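Local coordinates for protein cysteine synthase 3 (Entamoeba histolytica, PDB 6KR5) that catalyses, as an O-acetylserine sulfhydrylase dependent on pyridoxal-5'-phosphate, the formation of L-cysteine from O-acetyl-L-serine and sulfide, at residues G182-V191 / K208-V216; G192-E202 / T243-V251. All coordinates share one frame; numbering follows the deposited sequence.

Contact 1. Residues G182-V191 / K208-V216; sequences GEVDIIVSAV and KKGVKVVAV. With PLP (pyridoxal-5'-phosphate), chain D.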
loop_
_atom_site.group_PDB
_atom_site.type_symbol
_atom_site.label_atom_id
_atom_site.label_comp_id
_atom_site.label_asym_id
_atom_site.label_seq_id
_atom_site.Cartn_x
_atom_site.Cartn_y
_atom_site.Cartn_z
ATOM N N GLY B 182 -17.858 1.140 20.181
ATOM C CA GLY B 182 -17.542 1.420 21.565
ATOM C C GLY B 182 -17.050 0.246 22.381
ATOM O O GLY B 182 -16.883 0.398 23.595
ATOM N N GLU B 183 -16.787 -0.911 21.756
ATOM C CA GLU B 183 -16.393 -2.110 22.491
ATOM C C GLU B 183 -14.903 -2.167 22.813
ATOM O O GLU B 183 -14.508 -3.009 23.628
ATOM C CB GLU B 183 -16.776 -3.373 21.706
ATOM C CG GLU B 183 -18.277 -3.551 21.457
ATOM C CD GLU B 183 -19.060 -3.783 22.731
ATOM O OE1 GLU B 183 -18.484 -4.352 23.685
ATOM O OE2 GLU B 183 -20.251 -3.399 22.780
ATOM N N VAL B 184 -14.078 -1.309 22.199
ATOM C CA VAL B 184 -12.627 -1.364 22.391
ATOM C C VAL B 184 -12.298 -1.326 23.876
ATOM O O VAL B 184 -12.790 -0.471 24.619
ATOM C CB VAL B 184 -11.934 -0.220 21.615
ATOM C CG1 VAL B 184 -12.515 1.147 21.977
ATOM C CG2 VAL B 184 -10.416 -0.241 21.840
ATOM N N ASP B 185 -11.454 -2.257 24.312
ATOM C CA ASP B 185 -11.058 -2.361 25.711
ATOM C C ASP B 185 -9.598 -2.022 25.949
ATOM O O ASP B 185 -9.262 -1.473 26.996
ATOM C CB ASP B 185 -11.306 -3.777 26.238
ATOM C CG ASP B 185 -12.776 -4.083 26.436
ATOM O OD1 ASP B 185 -13.462 -3.290 27.122
ATOM O OD2 ASP B 185 -13.241 -5.121 25.915
ATOM N N ILE B 186 -8.723 -2.395 25.021
ATOM C CA ILE B 186 -7.285 -2.191 25.153
ATOM C C ILE B 186 -6.799 -1.677 23.808
ATOM O O ILE B 186 -7.254 -2.162 22.770
ATOM C CB ILE B 186 -6.555 -3.498 25.542
ATOM C CG1 ILE B 186 -7.206 -4.136 26.778
ATOM C CG2 ILE B 186 -5.070 -3.240 25.785
ATOM C CD1 ILE B 186 -6.602 -5.447 27.180
ATOM N N ILE B 187 -5.928 -0.665 23.823
ATOM C CA ILE B 187 -5.253 -0.181 22.622
ATOM C C ILE B 187 -3.752 -0.392 22.802
ATOM O O ILE B 187 -3.191 -0.039 23.847
ATOM C CB ILE B 187 -5.595 1.295 22.331
ATOM C CG1 ILE B 187 -4.869 1.800 21.084
ATOM C CG2 ILE B 187 -5.306 2.197 23.539
ATOM C CD1 ILE B 187 -5.437 1.241 19.802
ATOM N N VAL B 188 -3.116 -1.009 21.805
ATOM C CA VAL B 188 -1.698 -1.361 21.844
ATOM C C VAL B 188 -0.999 -0.595 20.731
ATOM O O VAL B 188 -1.375 -0.724 19.553
ATOM C CB VAL B 188 -1.483 -2.875 21.669
ATOM C CG1 VAL B 188 -0.024 -3.236 21.857
ATOM C CG2 VAL B 188 -2.337 -3.669 22.635
ATOM N N SER B 189 0.010 0.200 21.092
ATOM C CA SER B 189 0.700 1.024 20.108
ATOM C C SER B 189 2.196 1.006 20.393
ATOM O O SER B 189 2.625 1.355 21.503
ATOM C CB SER B 189 0.143 2.456 20.134
ATOM O OG SER B 189 1.030 3.381 19.533
ATOM N N ALA B 190 2.992 0.606 19.401
ATOM C CA ALA B 190 4.444 0.741 19.497
ATOM C C ALA B 190 4.857 2.202 19.292
ATOM O O ALA B 190 4.328 2.891 18.412
ATOM C CB ALA B 190 5.126 -0.161 18.467
ATOM N N VAL B 191 5.822 2.672 20.095
ATOM C CA VAL B 191 6.064 4.106 20.288
ATOM C C VAL B 191 7.293 4.565 19.509
ATOM O O VAL B 191 8.417 4.105 19.759
ATOM C CB VAL B 191 6.224 4.449 21.778
ATOM C CG1 VAL B 191 6.632 5.924 21.925
ATOM C CG2 VAL B 191 4.935 4.160 22.519
ATOM N N LYS B 208 -14.395 6.517 26.950
ATOM C CA LYS B 208 -14.555 5.294 27.730
ATOM C C LYS B 208 -13.359 5.226 28.676
ATOM O O LYS B 208 -12.257 4.859 28.258
ATOM C CB LYS B 208 -14.634 4.085 26.807
ATOM C CG LYS B 208 -14.919 2.743 27.459
ATOM C CD LYS B 208 -15.080 1.669 26.386
ATOM C CE LYS B 208 -15.143 0.278 26.962
ATOM N NZ LYS B 208 -15.435 -0.734 25.901
ATOM N N LYS B 209 -13.583 5.604 29.941
ATOM C CA LYS B 209 -12.475 5.843 30.863
ATOM C C LYS B 209 -11.655 4.586 31.125
ATOM O O LYS B 209 -10.444 4.682 31.382
ATOM C CB LYS B 209 -13.010 6.408 32.185
ATOM C CG LYS B 209 -13.453 7.865 32.107
ATOM C CD LYS B 209 -12.262 8.813 32.129
ATOM C CE LYS B 209 -12.668 10.246 31.804
ATOM N NZ LYS B 209 -13.281 10.342 30.444
ATOM N N GLY B 210 -12.277 3.414 31.070
ATOM C CA GLY B 210 -11.625 2.164 31.388
ATOM C C GLY B 210 -10.784 1.549 30.292
ATOM O O GLY B 210 -10.289 0.434 30.479
ATOM N N VAL B 211 -10.609 2.224 29.151
ATOM C CA VAL B 211 -9.760 1.677 28.098
ATOM C C VAL B 211 -8.324 1.656 28.600
ATOM O O VAL B 211 -7.822 2.658 29.126
ATOM C CB VAL B 211 -9.894 2.497 26.804
ATOM C CG1 VAL B 211 -8.775 2.143 25.813
ATOM C CG2 VAL B 211 -11.250 2.264 26.169
ATOM N N LYS B 212 -7.674 0.502 28.472
ATOM C CA LYS B 212 -6.284 0.327 28.869
ATOM C C LYS B 212 -5.377 0.686 27.698
ATOM O O LYS B 212 -5.607 0.239 26.573
ATOM C CB LYS B 212 -6.041 -1.118 29.308
ATOM C CG LYS B 212 -4.637 -1.397 29.802
ATOM C CD LYS B 212 -4.462 -2.868 30.169
ATOM C CE LYS B 212 -3.089 -3.123 30.777
ATOM N NZ LYS B 212 -2.907 -4.577 31.092
ATOM N N VAL B 213 -4.357 1.497 27.963
ATOM C CA VAL B 213 -3.413 1.950 26.947
ATOM C C VAL B 213 -2.090 1.225 27.158
ATOM O O VAL B 213 -1.464 1.360 28.216
ATOM C CB VAL B 213 -3.232 3.471 27.005
ATOM C CG1 VAL B 213 -2.125 3.905 26.050
ATOM C CG2 VAL B 213 -4.552 4.151 26.663
ATOM N N VAL B 214 -1.653 0.471 26.150
ATOM C CA VAL B 214 -0.422 -0.309 26.230
ATOM C C VAL B 214 0.587 0.274 25.246
ATOM O O VAL B 214 0.355 0.259 24.031
ATOM C CB VAL B 214 -0.682 -1.792 25.932
ATOM C CG1 VAL B 214 0.622 -2.583 25.950
ATOM C CG2 VAL B 214 -1.684 -2.374 26.939
ATOM N N ALA B 215 1.713 0.764 25.760
ATOM C CA ALA B 215 2.807 1.247 24.927
ATOM C C ALA B 215 3.839 0.139 24.749
ATOM O O ALA B 215 4.127 -0.601 25.693
ATOM C CB ALA B 215 3.465 2.477 25.559
ATOM N N VAL B 216 4.410 0.039 23.545
ATOM C CA VAL B 216 5.362 -1.011 23.199
ATOM C C VAL B 216 6.682 -0.380 22.782
ATOM O O VAL B 216 6.703 0.596 22.025
ATOM C CB VAL B 216 4.803 -1.903 22.070
ATOM C CG1 VAL B 216 5.772 -3.034 21.694
ATOM C CG2 VAL B 216 3.442 -2.446 22.468
HETATM N N1 PLP D . 6.214 2.191 13.319
HETATM C C2 PLP D . 6.440 2.886 12.162
HETATM C C2A PLP D . 6.823 2.120 10.935
HETATM C C3 PLP D . 6.306 4.264 12.148
HETATM O O3 PLP D . 6.541 4.937 10.983
HETATM C C4 PLP D . 5.939 4.937 13.305
HETATM C C4A PLP D . 5.889 6.423 13.343
HETATM O O4A PLP D . 6.185 7.080 12.338
HETATM C C5 PLP D . 5.707 4.217 14.476
HETATM C C6 PLP D . 5.854 2.849 14.468
HETATM C C5A PLP D . 5.351 4.887 15.784
HETATM O O4P PLP D . 4.217 5.708 15.735
HETATM P P PLP D . 4.248 7.026 16.644
HETATM O O1P PLP D . 4.643 6.611 18.050
HETATM O O2P PLP D . 5.282 7.948 16.064
HETATM O O3P PLP D . 2.881 7.606 16.597
HETATM O O HOH W 1 -18.146 -1.579 25.699
HETATM O O HOH W 2 -12.706 -1.305 28.895
HETATM O O HOH W 3 -10.093 -2.400 29.476
HETATM O O HOH W 4 -16.026 -3.276 27.322
#

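Contact 2. Residues G192-E202 / T243-V251; sequences GTAGTVIGVGE and TDIYKKEVV. With PLP (pyridoxal-5'-phosphate), chain D.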
loop_
_atom_site.group_PDB
_atom_site.type_symbol
_atom_site.label_atom_id
_atom_site.label_comp_id
_atom_site.label_asym_id
_atom_site.label_seq_id
_atom_site.Cartn_x
_atom_site.Cartn_y
_atom_site.Cartn_z
ATOM N N GLY B 192 7.076 5.497 18.577
ATOM C CA GLY B 192 8.155 6.228 17.942
ATOM C C GLY B 192 8.148 7.660 18.435
ATOM O O GLY B 192 8.904 7.998 19.360
ATOM N N THR B 193 7.291 8.502 17.839
ATOM C CA THR B 193 7.103 9.862 18.339
ATOM C C THR B 193 6.217 9.896 19.573
ATOM O O THR B 193 6.244 10.891 20.312
ATOM C CB THR B 193 6.482 10.778 17.276
ATOM O OG1 THR B 193 5.124 10.387 17.016
ATOM C CG2 THR B 193 7.295 10.750 15.979
ATOM N N ALA B 194 5.419 8.846 19.782
ATOM C CA ALA B 194 4.381 8.673 20.800
ATOM C C ALA B 194 3.088 9.380 20.403
ATOM O O ALA B 194 2.129 9.337 21.168
ATOM C CB ALA B 194 4.821 9.128 22.206
ATOM N N GLY B 195 3.011 9.992 19.215
ATOM C CA GLY B 195 1.761 10.612 18.798
ATOM C C GLY B 195 0.579 9.661 18.807
ATOM O O GLY B 195 -0.528 10.037 19.206
ATOM N N THR B 196 0.793 8.421 18.358
ATOM C CA THR B 196 -0.311 7.464 18.282
ATOM C C THR B 196 -0.770 7.046 19.670
ATOM O O THR B 196 -1.966 7.113 19.981
ATOM C CB THR B 196 0.080 6.231 17.475
ATOM O OG1 THR B 196 0.416 6.623 16.138
ATOM C CG2 THR B 196 -1.086 5.269 17.409
ATOM N N VAL B 197 0.163 6.606 20.518
ATOM C CA VAL B 197 -0.251 6.051 21.804
ATOM C C VAL B 197 -0.920 7.130 22.651
ATOM O O VAL B 197 -1.953 6.880 23.288
ATOM C CB VAL B 197 0.936 5.373 22.520
ATOM C CG1 VAL B 197 1.974 6.368 23.025
ATOM C CG2 VAL B 197 0.437 4.489 23.679
ATOM N N ILE B 198 -0.389 8.354 22.620
ATOM C CA ILE B 198 -0.960 9.429 23.425
ATOM C C ILE B 198 -2.234 9.961 22.782
ATOM O O ILE B 198 -3.237 10.185 23.465
ATOM C CB ILE B 198 0.068 10.554 23.649
ATOM C CG1 ILE B 198 1.308 10.034 24.393
ATOM C CG2 ILE B 198 -0.576 11.738 24.394
ATOM C CD1 ILE B 198 0.990 9.171 25.614
ATOM N N GLY B 199 -2.215 10.176 21.465
ATOM C CA GLY B 199 -3.396 10.703 20.796
ATOM C C GLY B 199 -4.564 9.735 20.818
ATOM O O GLY B 199 -5.695 10.112 21.142
ATOM N N VAL B 200 -4.319 8.478 20.444
ATOM C CA VAL B 200 -5.405 7.505 20.485
ATOM C C VAL B 200 -5.814 7.237 21.926
ATOM O O VAL B 200 -7.007 7.155 22.240
ATOM C CB VAL B 200 -5.009 6.205 19.762
ATOM C CG1 VAL B 200 -6.116 5.157 19.903
ATOM C CG2 VAL B 200 -4.735 6.480 18.302
ATOM N N GLY B 201 -4.835 7.107 22.825
ATOM C CA GLY B 201 -5.156 6.819 24.213
ATOM C C GLY B 201 -5.987 7.917 24.851
ATOM O O GLY B 201 -7.006 7.647 25.493
ATOM N N GLU B 202 -5.581 9.176 24.659
ATOM C CA GLU B 202 -6.336 10.278 25.253
ATOM C C GLU B 202 -7.745 10.351 24.686
ATOM O O GLU B 202 -8.712 10.577 25.427
ATOM C CB GLU B 202 -5.607 11.603 25.038
ATOM C CG GLU B 202 -4.395 11.800 25.939
ATOM C CD GLU B 202 -3.763 13.169 25.793
ATOM O OE1 GLU B 202 -3.803 13.734 24.677
ATOM O OE2 GLU B 202 -3.213 13.678 26.796
ATOM N N THR B 243 10.057 11.123 24.377
ATOM C CA THR B 243 9.728 12.242 23.500
ATOM C C THR B 243 8.871 13.280 24.216
ATOM O O THR B 243 8.206 13.001 25.221
ATOM C CB THR B 243 8.995 11.751 22.250
ATOM O OG1 THR B 243 7.687 11.282 22.608
ATOM C CG2 THR B 243 9.781 10.635 21.575
ATOM N N ASP B 244 8.876 14.499 23.662
ATOM C CA ASP B 244 8.087 15.583 24.245
ATOM C C ASP B 244 6.591 15.274 24.218
ATOM O O ASP B 244 5.842 15.761 25.070
ATOM C CB ASP B 244 8.371 16.896 23.512
ATOM C CG ASP B 244 9.694 17.524 23.914
ATOM O OD1 ASP B 244 10.251 17.149 24.963
ATOM O OD2 ASP B 244 10.176 18.412 23.176
ATOM N N ILE B 245 6.135 14.468 23.252
ATOM C CA ILE B 245 4.720 14.119 23.172
ATOM C C ILE B 245 4.324 13.130 24.264
ATOM O O ILE B 245 3.173 13.123 24.722
ATOM C CB ILE B 245 4.414 13.559 21.766
ATOM C CG1 ILE B 245 4.445 14.683 20.740
ATOM C CG2 ILE B 245 3.084 12.822 21.740
ATOM C CD1 ILE B 245 4.396 14.201 19.280
ATOM N N TYR B 246 5.245 12.260 24.671
ATOM C CA TYR B 246 4.909 11.205 25.620
ATOM C C TYR B 246 4.386 11.786 26.930
ATOM O O TYR B 246 4.983 12.705 27.501
ATOM C CB TYR B 246 6.128 10.326 25.890
ATOM C CG TYR B 246 5.760 9.028 26.568
ATOM C CD1 TYR B 246 5.220 7.979 25.842
ATOM C CD2 TYR B 246 5.926 8.863 27.938
ATOM C CE1 TYR B 246 4.872 6.786 26.453
ATOM C CE2 TYR B 246 5.574 7.677 28.557
ATOM C CZ TYR B 246 5.051 6.646 27.808
ATOM O OH TYR B 246 4.695 5.457 28.397
ATOM N N LYS B 247 3.273 11.230 27.406
ATOM C CA LYS B 247 2.667 11.592 28.691
ATOM C C LYS B 247 2.454 10.297 29.460
ATOM O O LYS B 247 1.512 9.559 29.165
ATOM C CB LYS B 247 1.339 12.312 28.508
ATOM C CG LYS B 247 1.391 13.689 27.941
ATOM C CD LYS B 247 -0.033 14.137 27.627
ATOM C CE LYS B 247 -0.276 15.578 28.010
ATOM N NZ LYS B 247 -1.697 15.955 27.770
ATOM N N LYS B 248 3.301 10.037 30.461
ATOM C CA LYS B 248 3.253 8.756 31.157
ATOM C C LYS B 248 1.893 8.495 31.793
ATOM O O LYS B 248 1.481 7.332 31.914
ATOM C CB LYS B 248 4.354 8.697 32.218
ATOM C CG LYS B 248 4.199 9.735 33.314
ATOM C CD LYS B 248 5.251 9.545 34.393
ATOM C CE LYS B 248 5.120 10.609 35.475
ATOM N NZ LYS B 248 5.133 11.987 34.907
ATOM N N GLU B 249 1.176 9.552 32.193
ATOM C CA GLU B 249 -0.103 9.356 32.866
ATOM C C GLU B 249 -1.183 8.801 31.941
ATOM O O GLU B 249 -2.185 8.281 32.438
ATOM C CB GLU B 249 -0.571 10.667 33.494
ATOM C CG GLU B 249 -0.926 11.751 32.503
ATOM C CD GLU B 249 0.239 12.678 32.176
ATOM O OE1 GLU B 249 1.391 12.377 32.567
ATOM O OE2 GLU B 249 -0.003 13.716 31.520
ATOM N N VAL B 250 -1.004 8.884 30.617
ATOM C CA VAL B 250 -1.960 8.305 29.671
ATOM C C VAL B 250 -1.753 6.808 29.507
ATOM O O VAL B 250 -2.683 6.086 29.102
ATOM C CB VAL B 250 -1.832 9.018 28.310
ATOM C CG1 VAL B 250 -2.800 8.457 27.254
ATOM C CG2 VAL B 250 -2.059 10.502 28.477
ATOM N N VAL B 251 -0.556 6.320 29.807
ATOM C CA VAL B 251 -0.161 4.948 29.503
ATOM C C VAL B 251 -0.333 4.082 30.743
ATOM O O VAL B 251 0.143 4.435 31.829
ATOM C CB VAL B 251 1.289 4.902 28.998
ATOM C CG1 VAL B 251 1.746 3.468 28.786
ATOM C CG2 VAL B 251 1.427 5.733 27.723
HETATM N N1 PLP D . 6.214 2.191 13.319
HETATM C C2 PLP D . 6.440 2.886 12.162
HETATM C C2A PLP D . 6.823 2.120 10.935
HETATM C C3 PLP D . 6.306 4.264 12.148
HETATM O O3 PLP D . 6.541 4.937 10.983
HETATM C C4 PLP D . 5.939 4.937 13.305
HETATM C C4A PLP D . 5.889 6.423 13.343
HETATM O O4A PLP D . 6.185 7.080 12.338
HETATM C C5 PLP D . 5.707 4.217 14.476
HETATM C C6 PLP D . 5.854 2.849 14.468
HETATM C C5A PLP D . 5.351 4.887 15.784
HETATM O O4P PLP D . 4.217 5.708 15.735
HETATM P P PLP D . 4.248 7.026 16.644
HETATM O O1P PLP D . 4.643 6.611 18.050
HETATM O O2P PLP D . 5.282 7.948 16.064
HETATM O O3P PLP D . 2.881 7.606 16.597
HETATM O O HOH W 5 -1.492 15.425 24.451
#

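Contact 1. Residues G182-V191 / K208-V216
K208 reaches along the loop that leads into strand 186-190 and puts its ammonium group among backbone oxygens. Its chain is extended throughout, with CG anti to the backbone N (chi1 -175°), which carries NZ out to G182 and V184. NZ lies 2.9 Å from G182 O, in the carbonyl plane and on a lone pair, and 3.0 Å from V184 O, where it stands well above the carbonyl plane. A longer, weak bond that counts as a salt bridge runs from NZ to D185 OD1 at 3.5 Å. Two waters also lie within accepting distance of NZ; these five acceptors must share its three protons, so not all can be full bonds at once. One of the waters donates in turn to D185 OD1, so the lysine and the carboxylate are linked through solvent as well as directly. The other carboxylate oxygen, D185 OD2, is taken by the backbone N of T301.

Past this entrance the two chains run as neighbouring parallel strands of the mixed sheet, the two strands of a right-handed beta-alpha-beta crossover through helix 195-207. Six backbone bonds tie them. The first has K212 N on D185 O at 2.9 Å; I187 and S189 then each give their N-H to one residue of the partner strand and accept from the residue two further on, and V191 N closes the series on V216 O at 3.0 Å. The bond from V216 N to S189 O is less straight, with an N-H...O angle of 144°.

On the face with I186, V188 and A190, CG2 of I186 meets CG2 of V214 at 3.7 Å and CG1 of V188 meets CG2 of V216 at 3.6 Å, both packing against helix 279-292. K212, extended on that face, takes its NZ to E291 and E253.

Contact 2. Residues G192-E202 / T243-V251
T243 and I245 lie against the glycine-rich turn 192-195, the phosphate-binding loop of this PLP enzyme, which runs straight into the N-terminus of helix 195-207 with A194 as its N-cap residue. The phosphate is gripped from the 192-202 side by four backbone N-H groups, those of G192, T193, A194 and T196, and by the hydroxyls of T193 and T196. T193 OG1 donates to PLP O2P at 2.6 Å and accepts from G195 N in an ST turn. Its chi1 of 68° puts OG1 between the backbone N and the carbonyl carbon, where it can do both; N165 ND2 of the same chain is a further hydrogen-bond partner of this hydroxyl.

Hydrogen bonding across the contact starts at the carbonyl of that same threonine: T243 OG1 donates to T193 O at 2.7 Å, standing 51° out of the carbonyl plane. The loop 243-251 thus holds the carbonyl of a residue whose N-H and hydroxyl hold the phosphate.

Apolar contacts fill the middle. I245 lays CG2 against the A194 carbonyl, 3.7 Å from A194 O, while A194 CB meets the Y246 ring at its edge, in plane, 3.8 Å from CD1. I198 carries most of these contacts: its CD1 sits 3.6 Å from K247 N and also touches V250 CB and V251 CG2. One turn on along the helix, E202 crosses V250 at about a right angle, its CG 3.7 Å from V250 CG2.

Charge closes the far end. E202 and K247 cross at about a right angle, and a water that donates to E202 OE1 lies at weak bonding distance from the lysine. K247 NZ itself meets E202 OE2 at 2.9 Å, on the syn lone pair of that oxygen.

Overall arrangement
Contacts 1 and 2 lie about 11 Å apart, centre to centre, and interlock along the chain: strand 186-190 runs directly into the phosphate loop and helix 195-207, which then returns to strand 212-218. That helix lies on the sheet face bearing S189 and V213. There V197 CG2 is 3.5 Å from V213 CG1, and S189 OG is 3.5 Å from T196 CG2, while V250 O of the loop approaches V213 CB at 3.4 Å. Both contacts converge on PLP: the strand end brings A190 O to 3.5 Å from PLP C5A, and 192-196 binds the phosphate. N88 ND2 and S280 OG are also hydrogen-bonded to PLP.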